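Local coordinates for MB2760 (Mycobacterium tuberculosis, PDB 2BNG), which hydrolyses long or bulky lipophilic epoxides in vitro, among them 9,10-epoxystearic acid and cholesterol 5,6-oxide, its physiological substrates being unidentified, at residues Val45-Gly50 with Leu119-Phe124; Gly84-Thr89 with Val109-Asp114. All blocks are in the same frame, centred on the assembly; numbering follows the deposited sequence.

Contact 1 (Val45-Gly50 with Leu119-Phe124)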
ATOM      1  N   VAL C  45      -9.082 -48.996  -7.656  1.00 37.01           N
ATOM      2  CA  VAL C  45      -7.957 -49.922  -7.583  1.00 35.67           C
ATOM      3  C   VAL C  45      -6.692 -49.197  -7.142  1.00 34.33           C
ATOM      4  O   VAL C  45      -6.288 -48.169  -7.729  1.00 33.73           O
ATOM      5  CB  VAL C  45      -7.785 -50.909  -8.834  1.00 37.35           C
ATOM      6  CG1 VAL C  45      -8.891 -50.755  -9.919  1.00 36.30           C
ATOM      7  CG2 VAL C  45      -6.366 -50.915  -9.392  1.00 34.94           C
ATOM      8  N   TYR C  46      -6.105 -49.728  -6.067  1.00 33.77           N
ATOM      9  CA  TYR C  46      -4.942 -49.143  -5.408  1.00 32.36           C
ATOM     10  C   TYR C  46      -3.705 -50.060  -5.483  1.00 32.63           C
ATOM     11  O   TYR C  46      -3.664 -51.164  -4.887  1.00 32.99           O
ATOM     12  CB  TYR C  46      -5.277 -48.785  -3.952  1.00 31.90           C
ATOM     13  CG  TYR C  46      -4.088 -48.442  -3.076  1.00 30.13           C
ATOM     14  CD1 TYR C  46      -3.064 -47.610  -3.541  1.00 29.06           C
ATOM     15  CD2 TYR C  46      -4.004 -48.925  -1.771  1.00 29.67           C
ATOM     16  CE1 TYR C  46      -1.976 -47.264  -2.720  1.00 28.56           C
ATOM     17  CE2 TYR C  46      -2.916 -48.604  -0.939  1.00 29.39           C
ATOM     18  CZ  TYR C  46      -1.907 -47.776  -1.432  1.00 30.43           C
ATOM     19  OH  TYR C  46      -0.832 -47.442  -0.658  1.00 30.27           O
ATOM     20  N   GLU C  47      -2.690 -49.571  -6.194  1.00 32.18           N
ATOM     21  CA  GLU C  47      -1.488 -50.342  -6.473  1.00 33.19           C
ATOM     22  C   GLU C  47      -0.266 -49.629  -5.956  1.00 31.44           C
ATOM     23  O   GLU C  47      -0.049 -48.455  -6.248  1.00 31.21           O
ATOM     24  CB  GLU C  47      -1.310 -50.558  -7.978  1.00 33.39           C
ATOM     25  CG  GLU C  47      -2.317 -51.519  -8.582  1.00 37.47           C
ATOM     26  CD  GLU C  47      -2.397 -51.487 -10.122  1.00 39.62           C
ATOM     27  OE1 GLU C  47      -1.846 -50.560 -10.789  1.00 42.11           O
ATOM     28  OE2 GLU C  47      -3.039 -52.418 -10.671  1.00 44.89           O
ATOM     29  N   ASN C  48       0.519 -50.341  -5.164  1.00 31.19           N
ATOM     30  CA  ASN C  48       1.921 -50.024  -5.023  1.00 30.48           C
ATOM     31  C   ASN C  48       2.615 -50.938  -6.023  1.00 30.83           C
ATOM     32  O   ASN C  48       2.633 -52.158  -5.838  1.00 31.52           O
ATOM     33  CB  ASN C  48       2.374 -50.284  -3.595  1.00 30.24           C
ATOM     34  CG  ASN C  48       1.749 -49.324  -2.626  1.00 30.43           C
ATOM     35  OD1 ASN C  48       2.012 -48.125  -2.684  1.00 29.17           O
ATOM     36  ND2 ASN C  48       0.891 -49.832  -1.739  1.00 29.60           N
ATOM     37  N   VAL C  49       3.139 -50.361  -7.098  1.00 30.43           N
ATOM     38  CA  VAL C  49       3.535 -51.157  -8.262  1.00 31.40           C
ATOM     39  C   VAL C  49       4.583 -52.206  -7.912  1.00 32.97           C
ATOM     40  O   VAL C  49       5.643 -51.878  -7.361  1.00 33.11           O
ATOM     41  CB  VAL C  49       4.080 -50.255  -9.403  1.00 31.30           C
ATOM     42  CG1 VAL C  49       4.263 -50.938 -10.591  1.00 29.88           C
ATOM     43  CG2 VAL C  49       3.146 -49.387  -9.848  1.00 29.24           C
ATOM     44  N   GLY C  50       4.268 -53.465  -8.228  1.00 34.34           N
ATOM     45  CA  GLY C  50       5.143 -54.596  -7.960  1.00 35.13           C
ATOM     46  C   GLY C  50       4.940 -55.180  -6.572  1.00 36.20           C
ATOM     47  O   GLY C  50       5.562 -56.189  -6.236  1.00 36.86           O
ATOM     48  N   LEU C 119      -8.485 -44.716  -9.668  1.00 33.35           N
ATOM     49  CA  LEU C 119      -7.185 -45.370  -9.752  1.00 31.79           C
ATOM     50  C   LEU C 119      -6.173 -44.614  -8.908  1.00 30.46           C
ATOM     51  O   LEU C 119      -6.104 -43.388  -8.964  1.00 29.99           O
ATOM     52  CB  LEU C 119      -6.680 -45.479 -11.199  1.00 31.44           C
ATOM     53  CG  LEU C 119      -5.260 -46.043 -11.369  1.00 30.31           C
ATOM     54  CD1 LEU C 119      -5.153 -47.522 -10.932  1.00 27.94           C
ATOM     55  CD2 LEU C 119      -4.738 -45.850 -12.784  1.00 31.32           C
ATOM     56  N   TRP C 120      -5.396 -45.360  -8.121  1.00 29.51           N
ATOM     57  CA  TRP C 120      -4.288 -44.795  -7.343  1.00 27.62           C
ATOM     58  C   TRP C 120      -3.124 -45.773  -7.467  1.00 27.31           C
ATOM     59  O   TRP C 120      -3.146 -46.894  -6.916  1.00 27.34           O
ATOM     60  CB  TRP C 120      -4.702 -44.584  -5.896  1.00 27.56           C
ATOM     61  CG  TRP C 120      -3.607 -44.206  -4.949  1.00 26.39           C
ATOM     62  CD1 TRP C 120      -2.393 -43.679  -5.264  1.00 25.91           C
ATOM     63  CD2 TRP C 120      -3.652 -44.299  -3.517  1.00 25.66           C
ATOM     64  NE1 TRP C 120      -1.664 -43.439  -4.110  1.00 26.08           N
ATOM     65  CE2 TRP C 120      -2.414 -43.822  -3.026  1.00 25.73           C
ATOM     66  CE3 TRP C 120      -4.618 -44.743  -2.599  1.00 27.25           C
ATOM     67  CZ2 TRP C 120      -2.120 -43.762  -1.653  1.00 25.76           C
ATOM     68  CZ3 TRP C 120      -4.316 -44.697  -1.226  1.00 26.92           C
ATOM     69  CH2 TRP C 120      -3.084 -44.207  -0.776  1.00 25.83           C
ATOM     70  N   ARG C 121      -2.125 -45.346  -8.229  1.00 26.34           N
ATOM     71  CA  ARG C 121      -1.002 -46.199  -8.586  1.00 26.43           C
ATOM     72  C   ARG C 121       0.320 -45.529  -8.205  1.00 25.63           C
ATOM     73  O   ARG C 121       0.756 -44.555  -8.833  1.00 25.13           O
ATOM     74  CB  ARG C 121      -1.023 -46.491 -10.086  1.00 26.81           C
ATOM     75  CG  ARG C 121      -0.008 -47.534 -10.460  1.00 27.72           C
ATOM     76  CD  ARG C 121       0.056 -47.787 -11.958  1.00 28.23           C
ATOM     77  NE  ARG C 121      -1.093 -48.545 -12.455  1.00 30.21           N
ATOM     78  CZ  ARG C 121      -1.679 -48.292 -13.625  1.00 33.49           C
ATOM     79  NH1 ARG C 121      -1.244 -47.291 -14.392  1.00 34.01           N
ATOM     80  NH2 ARG C 121      -2.718 -48.992 -14.019  1.00 33.30           N
ATOM     81  N   ASP C 122       0.952 -46.036  -7.161  1.00 25.42           N
ATOM     82  CA  ASP C 122       2.198 -45.415  -6.702  1.00 25.11           C
ATOM     83  C   ASP C 122       3.391 -46.246  -7.158  1.00 25.52           C
ATOM     84  O   ASP C 122       3.405 -47.474  -6.993  1.00 25.79           O
ATOM     85  CB  ASP C 122       2.187 -45.228  -5.179  1.00 24.55           C
ATOM     86  CG  ASP C 122       1.521 -43.907  -4.736  1.00 26.35           C
ATOM     87  OD1 ASP C 122       1.257 -43.001  -5.565  1.00 27.52           O
ATOM     88  OD2 ASP C 122       1.263 -43.750  -3.526  1.00 28.42           O
ATOM     89  N   TYR C 123       4.369 -45.553  -7.733  1.00 25.61           N
ATOM     90  CA  TYR C 123       5.621 -46.121  -8.203  1.00 26.70           C
ATOM     91  C   TYR C 123       6.768 -45.682  -7.288  1.00 27.57           C
ATOM     92  O   TYR C 123       6.871 -44.513  -6.931  1.00 27.84           O
ATOM     93  CB  TYR C 123       5.948 -45.568  -9.591  1.00 26.65           C
ATOM     94  CG  TYR C 123       5.085 -46.038 -10.734  1.00 26.15           C
ATOM     95  CD1 TYR C 123       3.942 -45.324 -11.111  1.00 24.34           C
ATOM     96  CD2 TYR C 123       5.430 -47.191 -11.479  1.00 25.43           C
ATOM     97  CE1 TYR C 123       3.161 -45.746 -12.199  1.00 25.14           C
ATOM     98  CE2 TYR C 123       4.660 -47.612 -12.562  1.00 25.06           C
ATOM     99  CZ  TYR C 123       3.537 -46.882 -12.910  1.00 27.11           C
ATOM    100  OH  TYR C 123       2.769 -47.296 -13.955  1.00 29.56           O
ATOM    101  N   PHE C 124       7.664 -46.610  -6.966  1.00 28.65           N
ATOM    102  CA  PHE C 124       8.874 -46.294  -6.206  1.00 29.27           C
ATOM    103  C   PHE C 124       9.920 -47.378  -6.484  1.00 30.05           C
ATOM    104  O   PHE C 124       9.611 -48.389  -7.119  1.00 29.72           O
ATOM    105  CB  PHE C 124       8.584 -46.225  -4.695  1.00 29.73           C
ATOM    106  CG  PHE C 124       7.787 -47.370  -4.193  1.00 30.78           C
ATOM    107  CD1 PHE C 124       6.417 -47.271  -4.071  1.00 33.16           C
ATOM    108  CD2 PHE C 124       8.406 -48.559  -3.858  1.00 34.28           C
ATOM    109  CE1 PHE C 124       5.668 -48.335  -3.602  1.00 36.00           C
ATOM    110  CE2 PHE C 124       7.677 -49.635  -3.397  1.00 36.44           C
ATOM    111  CZ  PHE C 124       6.309 -49.533  -3.271  1.00 35.57           C
TER
HETATM  112  O   HOH W   1       1.043 -45.938  -1.640  1.00 20.92           O
HETATM  113  O   HOH W   2       7.141 -49.628  -7.387  1.00 30.80           O
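V49, W120 and Y46 give up the most surface where strands 44-48 and 116-123 run parallel, the one parallel pairing in the curved mixed sheet of this limonene-epoxide-hydrolase (NTF2-like) fold. Four bonds join the backbones, from W120 N to V45 O at one end to V49 N to D122 O at the other. Y46 and W120 leave the same face side by side. In each, CG stands anti to the backbone N (chi1 168° and 171°), which lays the phenol over the six-membered ring of the indole in a face-to-face stack, centroids 3.9 Å apart and planes at 19°; Y46 CE1 sits over the middle of the indole. Large flat rings suit this place, since W120 also meets F110 while helix 57-65 packs beside both. On the opposite face, R121 NE makes a nearly straight salt-bridge bond of 2.7 Å to E47 OE1, which lies in the guanidinium plane. R53 pairs with E47 OE2 and E90 of the second subunit with R121 NH1. Past the strand, branched V49 drops CG2 onto the Y123 ring, a CH-pi contact 3.7 Å from the centroid. D122, the proton acceptor of the active site, forms a salt bridge through OD2 with R91. N48 ND2 gives to Y46 OH at 3.1 Å and also bonds S52 OG. A water here, consistent with the nucleophilic water of limonene-epoxide hydrolases, accepts from Y46 OH at 2.6 Å and donates to N48 OD1 at 2.6 Å and D122 OD2 at 2.9 Å.

Contact 2 (Gly84-Thr89 with Val109-Asp114)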
ATOM      1  N   GLY C  84      -6.448 -35.237 -19.195  1.00 43.76           N
ATOM      2  CA  GLY C  84      -7.861 -35.510 -19.098  1.00 45.02           C
ATOM      3  C   GLY C  84      -8.208 -35.879 -17.669  1.00 44.04           C
ATOM      4  O   GLY C  84      -7.971 -35.086 -16.764  1.00 43.89           O
ATOM      5  N   ALA C  85      -8.757 -37.083 -17.476  1.00 43.30           N
ATOM      6  CA  ALA C  85      -9.099 -37.568 -16.148  1.00 41.90           C
ATOM      7  C   ALA C  85      -7.865 -38.116 -15.388  1.00 39.44           C
ATOM      8  O   ALA C  85      -7.919 -38.296 -14.184  1.00 38.71           O
ATOM      9  CB  ALA C  85     -10.209 -38.627 -16.238  1.00 42.68           C
ATOM     10  N   ALA C  86      -6.771 -38.395 -16.092  1.00 37.74           N
ATOM     11  CA  ALA C  86      -5.542 -38.850 -15.422  1.00 35.45           C
ATOM     12  C   ALA C  86      -4.704 -37.697 -14.795  1.00 33.82           C
ATOM     13  O   ALA C  86      -4.577 -36.621 -15.380  1.00 33.91           O
ATOM     14  CB  ALA C  86      -4.689 -39.676 -16.366  1.00 34.56           C
ATOM     15  N   VAL C  87      -4.136 -37.964 -13.619  1.00 31.63           N
ATOM     16  CA  VAL C  87      -3.313 -37.017 -12.882  1.00 30.21           C
ATOM     17  C   VAL C  87      -1.983 -37.714 -12.555  1.00 29.40           C
ATOM     18  O   VAL C  87      -1.961 -38.877 -12.100  1.00 28.51           O
ATOM     19  CB  VAL C  87      -4.032 -36.529 -11.573  1.00 30.11           C
ATOM     20  CG1 VAL C  87      -3.118 -35.659 -10.711  1.00 28.84           C
ATOM     21  CG2 VAL C  87      -5.345 -35.785 -11.905  1.00 30.20           C
ATOM     22  N   LEU C  88      -0.879 -37.008 -12.818  1.00 29.04           N
ATOM     23  CA  LEU C  88       0.470 -37.517 -12.552  1.00 28.64           C
ATOM     24  C   LEU C  88       1.152 -36.670 -11.498  1.00 28.51           C
ATOM     25  O   LEU C  88       0.959 -35.456 -11.441  1.00 28.89           O
ATOM     26  CB  LEU C  88       1.348 -37.563 -13.814  1.00 28.60           C
ATOM     27  CG  LEU C  88       0.813 -38.361 -15.008  1.00 30.55           C
ATOM     28  CD1 LEU C  88       0.154 -37.391 -15.949  1.00 31.18           C
ATOM     29  CD2 LEU C  88       1.894 -39.143 -15.740  1.00 31.36           C
ATOM     30  N   THR C  89       2.023 -37.299 -10.723  1.00 28.08           N
ATOM     31  CA  THR C  89       2.488 -36.710  -9.512  1.00 27.72           C
ATOM     32  C   THR C  89       3.973 -37.093  -9.289  1.00 27.31           C
ATOM     33  O   THR C  89       4.351 -38.250  -9.447  1.00 27.50           O
ATOM     34  CB  THR C  89       1.449 -37.207  -8.472  1.00 28.41           C
ATOM     35  OG1 THR C  89       0.991 -36.207  -7.616  1.00 29.87           O
ATOM     36  CG2 THR C  89       1.838 -38.177  -7.666  1.00 25.49           C
ATOM     37  N   VAL C 109       0.296 -42.096 -10.178  1.00 28.84           N
ATOM     38  CA  VAL C 109      -0.681 -41.786 -11.212  1.00 29.70           C
ATOM     39  C   VAL C 109      -2.089 -42.106 -10.693  1.00 30.10           C
ATOM     40  O   VAL C 109      -2.340 -43.146 -10.069  1.00 29.26           O
ATOM     41  CB  VAL C 109      -0.396 -42.444 -12.600  1.00 30.41           C
ATOM     42  CG1 VAL C 109       1.100 -42.558 -12.908  1.00 29.55           C
ATOM     43  CG2 VAL C 109      -1.020 -43.778 -12.693  1.00 32.77           C
ATOM     44  N   PHE C 110      -2.996 -41.166 -10.935  1.00 31.06           N
ATOM     45  CA  PHE C 110      -4.373 -41.281 -10.477  1.00 31.84           C
ATOM     46  C   PHE C 110      -5.295 -41.146 -11.652  1.00 33.96           C
ATOM     47  O   PHE C 110      -4.919 -40.570 -12.683  1.00 34.24           O
ATOM     48  CB  PHE C 110      -4.689 -40.186  -9.448  1.00 30.07           C
ATOM     49  CG  PHE C 110      -3.735 -40.157  -8.293  1.00 28.32           C
ATOM     50  CD1 PHE C 110      -2.440 -39.661  -8.442  1.00 25.48           C
ATOM     51  CD2 PHE C 110      -4.123 -40.632  -7.044  1.00 27.00           C
ATOM     52  CE1 PHE C 110      -1.547 -39.632  -7.357  1.00 24.95           C
ATOM     53  CE2 PHE C 110      -3.244 -40.602  -5.961  1.00 26.00           C
ATOM     54  CZ  PHE C 110      -1.951 -40.091  -6.113  1.00 24.26           C
ATOM     55  N   GLU C 111      -6.494 -41.690 -11.489  1.00 36.22           N
ATOM     56  CA  GLU C 111      -7.614 -41.354 -12.341  1.00 39.52           C
ATOM     57  C   GLU C 111      -8.760 -40.876 -11.474  1.00 40.23           C
ATOM     58  O   GLU C 111      -9.105 -41.491 -10.458  1.00 40.20           O
ATOM     59  CB  GLU C 111      -8.039 -42.548 -13.204  1.00 41.03           C
ATOM     60  CG  GLU C 111      -7.593 -42.402 -14.635  1.00 45.56           C
ATOM     61  CD  GLU C 111      -7.474 -43.727 -15.336  1.00 52.01           C
ATOM     62  OE1 GLU C 111      -8.334 -44.599 -15.104  1.00 55.28           O
ATOM     63  OE2 GLU C 111      -6.518 -43.907 -16.125  1.00 53.52           O
ATOM     64  N   VAL C 112      -9.341 -39.756 -11.865  1.00 41.58           N
ATOM     65  CA  VAL C 112     -10.472 -39.230 -11.128  1.00 42.95           C
ATOM     66  C   VAL C 112     -11.706 -39.062 -12.006  1.00 45.71           C
ATOM     67  O   VAL C 112     -11.642 -38.584 -13.136  1.00 46.50           O
ATOM     68  CB  VAL C 112     -10.112 -37.986 -10.199  1.00 42.15           C
ATOM     69  CG1 VAL C 112      -8.639 -37.576 -10.302  1.00 39.43           C
ATOM     70  CG2 VAL C 112     -11.053 -36.818 -10.406  1.00 43.31           C
ATOM     71  N   ASP C 113     -12.822 -39.515 -11.463  1.00 47.94           N
ATOM     72  CA  ASP C 113     -14.091 -39.524 -12.148  1.00 51.26           C
ATOM     73  C   ASP C 113     -15.049 -38.866 -11.177  1.00 52.26           C
ATOM     74  O   ASP C 113     -15.337 -39.413 -10.109  1.00 52.03           O
ATOM     75  CB  ASP C 113     -14.498 -40.977 -12.452  1.00 52.40           C
ATOM     76  CG  ASP C 113     -15.922 -41.104 -13.008  1.00 57.88           C
ATOM     77  OD1 ASP C 113     -16.387 -40.197 -13.738  1.00 63.34           O
ATOM     78  OD2 ASP C 113     -16.587 -42.136 -12.746  1.00 61.19           O
ATOM     79  N   ASP C 114     -15.494 -37.656 -11.522  1.00 53.67           N
ATOM     80  CA  ASP C 114     -16.590 -37.030 -10.802  1.00 54.98           C
ATOM     81  C   ASP C 114     -16.125 -36.687  -9.379  1.00 53.24           C
ATOM     82  O   ASP C 114     -16.805 -36.988  -8.387  1.00 53.71           O
ATOM     83  CB  ASP C 114     -17.758 -38.024 -10.789  1.00 56.89           C
ATOM     84  CG  ASP C 114     -19.030 -37.393 -11.195  1.00 61.27           C
ATOM     85  OD1 ASP C 114     -19.588 -36.786 -10.327  1.00 63.45           O
ATOM     86  OD2 ASP C 114     -19.520 -37.452 -12.344  1.00 63.66           O
TER
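V87 and F110 form the antiparallel hydrogen-bonded pair at the middle of this contact, where strands 86-89 and 109-113 lie 4.5 Å apart at closest approach with their directions at 150°. V87 N gives to F110 O at 2.9 Å, and F110 N returns a bond of 2.8 Å to V87 O; a third runs from V112 N to A85 O at 3.1 Å, A85 accepting it just before strand 86-97 begins. The two non-hydrogen-bonded pairs, A86 with E111 and L88 with V109, flank V87 and F110 and direct their side chains to the other face of the sheet. On the V87 side, V87 CG2 meets V112 CG1 at 4.1 Å, the two isopropyl groups crossing at a slant. Branched aliphatic residues suit this buried face, where helix 13-30 lays A17 against V87 and V112, and V21 against V87 and F110.

These strands are the base of the beta hairpin 86-97 and 100-113, part of the strongly bent sheet that wraps the pocket in NTF2-like enzymes. Here F110 CG is anti to the carbonyl carbon (chi1 -54°), which carries the ring toward T89. Its edge does the touching: CE1 lies 3.7 Å from T89 CG2, and V87 O also sits near the ring plane. T89 thus turns its methyl to the phenyl rim, and I77 and I80 of the adjacent strand touch T89 as well. On the other face the short A86 side chain lies beside the E111 chain, with A86 CB 4.3 Å from E111 CG. The extended chain of E111 reaches R79 of the second subunit, its OE2 forming a salt bridge there, and the same R79 packs on A86.

How the contacts relate
Both contacts belong to one sheet, and along the chain contact 2 is nested inside the loop that contact 1 closes. Their centres are about 13 Å apart. Strands 100-113 and 116-123, consecutive in the chain, carry the junction: R121 O lies 2.8 Å from V109 N, and L119 O 3.1 Å from E111 N, both probable hydrogen bonds. Beside them W120 CD1 packs 3.3 Å from F110 CE2, extending the aromatic layer from contact 1 into contact 2. Contact 1 holds D122, the proton acceptor, about 5 Å from the proton donor D93 between side chains; contact 2 only borders the site, F110 lying about 4 Å from D122, side chain to side chain. The second subunit touches both contacts.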